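Local atomic coordinates of predicted ATPase of the ABC class (Vibrio vulnificus, PDB entry 5D6A), a protein that probably binds and hydrolyses ATP as an ABC-class ATPase, here captured with the ATP analogue AMP-PNP, its cellular role being unestablished. Residues D127-L132 / A540-N544; W514-Q518 / N544-H548. One frame throughout, in Å; residues are numbered along the deposited sequence.

Contact 1 (D127-L132 / A540-N544)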
loop_
_atom_site.group_PDB
_atom_site.type_symbol
_atom_site.label_atom_id
_atom_site.label_comp_id
_atom_site.label_asym_id
_atom_site.label_seq_id
_atom_site.Cartn_x
_atom_site.Cartn_y
_atom_site.Cartn_z
ATOM N N ASP A 127 -13.272 10.267 -18.196
ATOM C CA ASP A 127 -14.658 10.197 -18.628
ATOM C C ASP A 127 -15.430 9.943 -17.340
ATOM O O ASP A 127 -15.634 8.802 -16.943
ATOM C CB ASP A 127 -14.834 9.068 -19.651
ATOM C CG ASP A 127 -16.229 9.009 -20.240
ATOM O OD1 ASP A 127 -17.150 9.649 -19.695
ATOM O OD2 ASP A 127 -16.405 8.302 -21.252
ATOM N N SER A 128 -15.836 11.030 -16.689
ATOM C CA SER A 128 -16.498 10.982 -15.386
ATOM C C SER A 128 -17.992 11.268 -15.390
ATOM O O SER A 128 -18.523 11.846 -16.334
ATOM C CB SER A 128 -15.822 11.997 -14.471
ATOM O OG SER A 128 -16.464 12.067 -13.214
ATOM N N THR A 129 -18.651 10.869 -14.300
ATOM C CA THR A 129 -20.088 11.091 -14.121
ATOM C C THR A 129 -20.381 12.390 -13.372
ATOM O O THR A 129 -21.543 12.747 -13.183
ATOM C CB THR A 129 -20.764 9.928 -13.361
ATOM O OG1 THR A 129 -20.159 9.765 -12.071
ATOM C CG2 THR A 129 -20.644 8.635 -14.148
ATOM N N SER A 130 -19.336 13.092 -12.940
ATOM C CA SER A 130 -19.528 14.360 -12.240
ATOM C C SER A 130 -20.184 15.372 -13.182
ATOM O O SER A 130 -20.943 16.233 -12.745
ATOM C CB SER A 130 -18.201 14.888 -11.689
ATOM O OG SER A 130 -17.237 15.009 -12.716
ATOM N N VAL A 131 -19.878 15.258 -14.475
ATOM C CA VAL A 131 -20.470 16.108 -15.505
ATOM C C VAL A 131 -20.712 15.251 -16.752
ATOM O O VAL A 131 -19.768 14.734 -17.351
ATOM C CB VAL A 131 -19.575 17.309 -15.863
ATOM C CG1 VAL A 131 -20.207 18.131 -16.981
ATOM C CG2 VAL A 131 -19.334 18.178 -14.639
ATOM N N LEU A 132 -21.977 15.108 -17.136
ATOM C CA LEU A 132 -22.355 14.298 -18.290
ATOM C C LEU A 132 -23.131 15.083 -19.340
ATOM O O LEU A 132 -23.905 15.980 -19.000
ATOM C CB LEU A 132 -23.243 13.141 -17.826
ATOM C CG LEU A 132 -22.624 12.117 -16.879
ATOM C CD1 LEU A 132 -23.697 11.192 -16.327
ATOM C CD2 LEU A 132 -21.532 11.331 -17.589
ATOM N N ALA A 540 -22.117 4.412 -23.572
ATOM C CA ALA A 540 -23.227 4.686 -22.652
ATOM C C ALA A 540 -23.014 3.899 -21.348
ATOM O O ALA A 540 -23.969 3.481 -20.693
ATOM C CB ALA A 540 -24.553 4.313 -23.296
ATOM N N TRP A 541 -21.745 3.723 -20.980
ATOM C CA TRP A 541 -21.335 2.967 -19.794
ATOM C C TRP A 541 -22.023 3.349 -18.479
ATOM O O TRP A 541 -22.222 2.500 -17.609
ATOM C CB TRP A 541 -19.820 3.124 -19.609
ATOM C CG TRP A 541 -19.397 4.529 -19.274
ATOM C CD1 TRP A 541 -19.268 5.581 -20.139
ATOM C CD2 TRP A 541 -19.042 5.030 -17.980
ATOM N NE1 TRP A 541 -18.856 6.704 -19.462
ATOM C CE2 TRP A 541 -18.712 6.395 -18.136
ATOM C CE3 TRP A 541 -18.973 4.460 -16.704
ATOM C CZ2 TRP A 541 -18.320 7.194 -17.067
ATOM C CZ3 TRP A 541 -18.580 5.257 -15.642
ATOM C CH2 TRP A 541 -18.260 6.609 -15.831
ATOM N N PHE A 542 -22.380 4.621 -18.340
ATOM C CA PHE A 542 -22.979 5.127 -17.097
ATOM C C PHE A 542 -24.486 4.918 -16.929
ATOM O O PHE A 542 -24.984 4.996 -15.806
ATOM C CB PHE A 542 -22.675 6.628 -16.938
ATOM C CG PHE A 542 -23.243 7.486 -18.034
ATOM C CD1 PHE A 542 -24.560 7.917 -17.987
ATOM C CD2 PHE A 542 -22.454 7.873 -19.111
ATOM C CE1 PHE A 542 -25.083 8.706 -18.995
ATOM C CE2 PHE A 542 -22.970 8.660 -20.123
ATOM C CZ PHE A 542 -24.287 9.079 -20.064
ATOM N N GLN A 543 -25.211 4.656 -18.017
ATOM C CA GLN A 543 -26.673 4.521 -17.922
ATOM C C GLN A 543 -27.136 3.359 -17.044
ATOM O O GLN A 543 -28.161 3.470 -16.376
ATOM C CB GLN A 543 -27.338 4.430 -19.307
ATOM C CG GLN A 543 -27.058 3.154 -20.091
ATOM C CD GLN A 543 -27.835 3.082 -21.398
ATOM O OE1 GLN A 543 -28.644 3.960 -21.708
ATOM N NE2 GLN A 543 -27.597 2.027 -22.169
ATOM N N ASN A 544 -26.388 2.258 -17.036
ATOM C CA ASN A 544 -26.767 1.088 -16.231
ATOM C C ASN A 544 -26.156 1.036 -14.822
ATOM O O ASN A 544 -26.302 0.037 -14.113
ATOM C CB ASN A 544 -26.476 -0.213 -16.999
ATOM C CG ASN A 544 -27.437 -0.438 -18.158
ATOM O OD1 ASN A 544 -28.389 0.317 -18.351
ATOM N ND2 ASN A 544 -27.197 -1.492 -18.925
#
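The seam between the N-terminal region of this ATPase and its MRB1590-type C-terminal domain is built here by Asp127, Thr129 and Leu132, which meet Trp541 and Phe542 at the centre of a type I beta turn from Ala540 to Gln543. Trp541 NE1 donates a weak, bent hydrogen bond to Asp127 OD1 (3.4 Å, 142°), with the carboxylate plane standing almost perpendicular to the indole. Farther along the indole, Thr129 CG2 comes within 3.6 Å of Trp541 CH2, and the same methyl packs at 4.0 Å against Phe542 CB. Leu132 presents a forked end to the phenyl ring. Its CD1 lies over one face as a CH-pi contact, 4.0 Å from the centroid and 19° off the normal, whereas CD2 approaches Phe542 CD2 at 3.9 Å. A chi1 of 62° brings the Phe542 ring over to the leucine. Asp127 OD1 also forms a salt bridge with Arg99 of helix 92-109, so its charge is probably balanced chiefly there, and Thr129 OG1 bonds to His548 O and Leu551 O. Between 127-132 and 540-544 themselves the contact is mainly apolar and aromatic, with the indole N-H adding a modest polar tie.

Contact 2 (W514-Q518 / N544-H548)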
loop_
_atom_site.group_PDB
_atom_site.type_symbol
_atom_site.label_atom_id
_atom_site.label_comp_id
_atom_site.label_asym_id
_atom_site.label_seq_id
_atom_site.Cartn_x
_atom_site.Cartn_y
_atom_site.Cartn_z
ATOM N N TRP A 514 -19.154 -1.391 -9.917
ATOM C CA TRP A 514 -20.481 -1.334 -10.530
ATOM C C TRP A 514 -20.558 -2.079 -11.869
ATOM O O TRP A 514 -21.650 -2.362 -12.358
ATOM C CB TRP A 514 -21.001 0.102 -10.602
ATOM C CG TRP A 514 -21.345 0.594 -9.232
ATOM C CD1 TRP A 514 -20.621 1.451 -8.456
ATOM C CD2 TRP A 514 -22.468 0.189 -8.440
ATOM N NE1 TRP A 514 -21.239 1.631 -7.244
ATOM C CE2 TRP A 514 -22.376 0.869 -7.207
ATOM C CE3 TRP A 514 -23.554 -0.670 -8.660
ATOM C CZ2 TRP A 514 -23.330 0.720 -6.195
ATOM C CZ3 TRP A 514 -24.502 -0.818 -7.655
ATOM C CH2 TRP A 514 -24.382 -0.127 -6.437
ATOM N N VAL A 515 -19.404 -2.408 -12.446
ATOM C CA VAL A 515 -19.372 -3.217 -13.661
ATOM C C VAL A 515 -19.610 -4.652 -13.218
ATOM O O VAL A 515 -20.368 -5.387 -13.844
ATOM C CB VAL A 515 -18.034 -3.105 -14.414
ATOM C CG1 VAL A 515 -17.923 -4.181 -15.485
ATOM C CG2 VAL A 515 -17.887 -1.718 -15.023
ATOM N N TRP A 516 -18.955 -5.033 -12.124
ATOM C CA TRP A 516 -19.116 -6.362 -11.527
ATOM C C TRP A 516 -20.591 -6.587 -11.220
ATOM O O TRP A 516 -21.141 -7.650 -11.502
ATOM C CB TRP A 516 -18.307 -6.442 -10.230
ATOM C CG TRP A 516 -16.809 -6.473 -10.413
ATOM C CD1 TRP A 516 -16.102 -6.137 -11.535
ATOM C CD2 TRP A 516 -15.840 -6.724 -9.396
ATOM N NE1 TRP A 516 -14.755 -6.246 -11.297
ATOM C CE2 TRP A 516 -14.565 -6.591 -9.987
ATOM C CE3 TRP A 516 -15.925 -7.076 -8.045
ATOM C CZ2 TRP A 516 -13.387 -6.800 -9.277
ATOM C CZ3 TRP A 516 -14.753 -7.282 -7.339
ATOM C CH2 TRP A 516 -13.498 -7.144 -7.957
ATOM N N TYR A 517 -21.224 -5.562 -10.651
ATOM C CA TYR A 517 -22.644 -5.607 -10.307
ATOM C C TYR A 517 -23.488 -5.966 -11.525
ATOM O O TYR A 517 -24.480 -6.678 -11.404
ATOM C CB TYR A 517 -23.094 -4.261 -9.719
ATOM C CG TYR A 517 -24.556 -4.208 -9.315
ATOM C CD1 TYR A 517 -24.975 -4.692 -8.077
ATOM C CD2 TYR A 517 -25.516 -3.663 -10.164
ATOM C CE1 TYR A 517 -26.307 -4.645 -7.702
ATOM C CE2 TYR A 517 -26.852 -3.610 -9.797
ATOM C CZ TYR A 517 -27.245 -4.103 -8.566
ATOM O OH TYR A 517 -28.571 -4.057 -8.199
ATOM N N GLN A 518 -23.087 -5.472 -12.693
ATOM C CA GLN A 518 -23.815 -5.752 -13.934
ATOM C C GLN A 518 -23.534 -7.161 -14.438
ATOM O O GLN A 518 -24.430 -7.819 -14.970
ATOM C CB GLN A 518 -23.481 -4.721 -15.014
ATOM C CG GLN A 518 -23.958 -3.318 -14.677
ATOM C CD GLN A 518 -23.673 -2.318 -15.774
ATOM O OE1 GLN A 518 -23.341 -2.687 -16.902
ATOM N NE2 GLN A 518 -23.812 -1.038 -15.452
ATOM N N ASN A 544 -26.388 2.258 -17.036
ATOM C CA ASN A 544 -26.767 1.088 -16.231
ATOM C C ASN A 544 -26.156 1.036 -14.822
ATOM O O ASN A 544 -26.302 0.037 -14.113
ATOM C CB ASN A 544 -26.476 -0.213 -16.999
ATOM C CG ASN A 544 -27.437 -0.438 -18.158
ATOM O OD1 ASN A 544 -28.389 0.317 -18.351
ATOM N ND2 ASN A 544 -27.197 -1.492 -18.925
HETATM N N MSE A 545 -25.488 2.112 -14.416
HETATM C CA MSE A 545 -24.899 2.198 -13.083
HETATM C C MSE A 545 -25.743 3.129 -12.268
HETATM O O MSE A 545 -26.476 3.945 -12.831
HETATM C CB MSE A 545 -23.504 2.799 -13.154
HETATM C CG MSE A 545 -22.564 1.937 -13.981
HETATM SE SE MSE A 545 -20.727 2.629 -13.824
HETATM C CE MSE A 545 -19.847 1.111 -14.715
ATOM N N PRO A 546 -25.669 3.027 -10.927
ATOM C CA PRO A 546 -26.438 3.971 -10.119
ATOM C C PRO A 546 -26.047 5.394 -10.493
ATOM O O PRO A 546 -24.923 5.626 -10.938
ATOM C CB PRO A 546 -26.008 3.655 -8.686
ATOM C CG PRO A 546 -25.517 2.255 -8.727
ATOM C CD PRO A 546 -24.940 2.050 -10.097
ATOM N N GLN A 547 -26.957 6.338 -10.306
ATOM C CA GLN A 547 -26.687 7.722 -10.678
ATOM C C GLN A 547 -25.777 8.452 -9.680
ATOM O O GLN A 547 -26.162 9.472 -9.109
ATOM C CB GLN A 547 -28.012 8.462 -10.899
ATOM C CG GLN A 547 -28.805 7.881 -12.066
ATOM C CD GLN A 547 -30.164 8.524 -12.264
ATOM O OE1 GLN A 547 -30.743 9.084 -11.334
ATOM N NE2 GLN A 547 -30.691 8.423 -13.481
ATOM N N HIS A 548 -24.567 7.923 -9.485
ATOM C CA HIS A 548 -23.597 8.546 -8.581
ATOM C C HIS A 548 -22.735 9.539 -9.354
ATOM O O HIS A 548 -22.548 9.403 -10.567
ATOM C CB HIS A 548 -22.673 7.516 -7.915
ATOM C CG HIS A 548 -23.383 6.480 -7.102
ATOM N ND1 HIS A 548 -24.403 6.786 -6.227
ATOM C CD2 HIS A 548 -23.153 5.153 -6.957
ATOM C CE1 HIS A 548 -24.814 5.683 -5.626
ATOM N NE2 HIS A 548 -24.067 4.678 -6.047
#
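The indole of Trp514 has Pro546 over one face and Tyr517 CD2 at its edge, in plane. Pro546 CG sits almost on the normal of the six-membered ring, 3.3 Å from its centroid and 8° off axis, a CH-pi contact. Pro546 CD continues the overlap toward the ring fusion, 3.5 Å from Trp514 CD2. His548 joins as an offset edge-to-face partner: its edge is directed at the five-membered ring, centroids 5.6 Å apart and planes at 61°. Pro546 CB also covers one face of that imidazole, so the proline bears on both rings, while Trp514 CZ3 in turn lies over the centre of the Tyr517 ring. Beside this aromatic group runs selenomethionine Met545, extended beyond CG. Its SE passes 4.1 Å from Trp514 CB, and its terminal CE reaches Val515 CG2 at 3.5 Å. One helical turn on from Trp514, the extended side chain of Gln518 carries NE2 to 3.0 Å from Asn544 O; the side-chain amides of the two residues are inclined at 66°. The contact fastens the loop between helices 529-536 and 556-564 to helix 506-519. Val515 and Trp516 of that helix also pack on Val559 of helix 556-564, and Trp516 meets Phe490, at the end of strand 487-490, edge-to-face.

How the contacts relate
Both contacts use the single loop between helices 529-536 and 556-564, and they share Asn544, although this residue touches across only in contact 2. Contact 1 is the more deeply buried and joins parts of the chain some 400 residues apart; contact 2 is partly exposed and stays within the C-terminal domain, fixing the loop to helix 506-519. Their chemistry differs accordingly: a charged residue and aliphatic groups receive aromatic side chains in the first, whereas proline, selenomethionine and aromatic rings predominate in the second. With centres about 10 Å apart, they are bridged by a probable hydrogen bond from Thr129 OG1 to His548 O, 2.8 Å long, which, together with contact 1, holds the N-terminal region to the loop at both Trp541-Phe542 and His548.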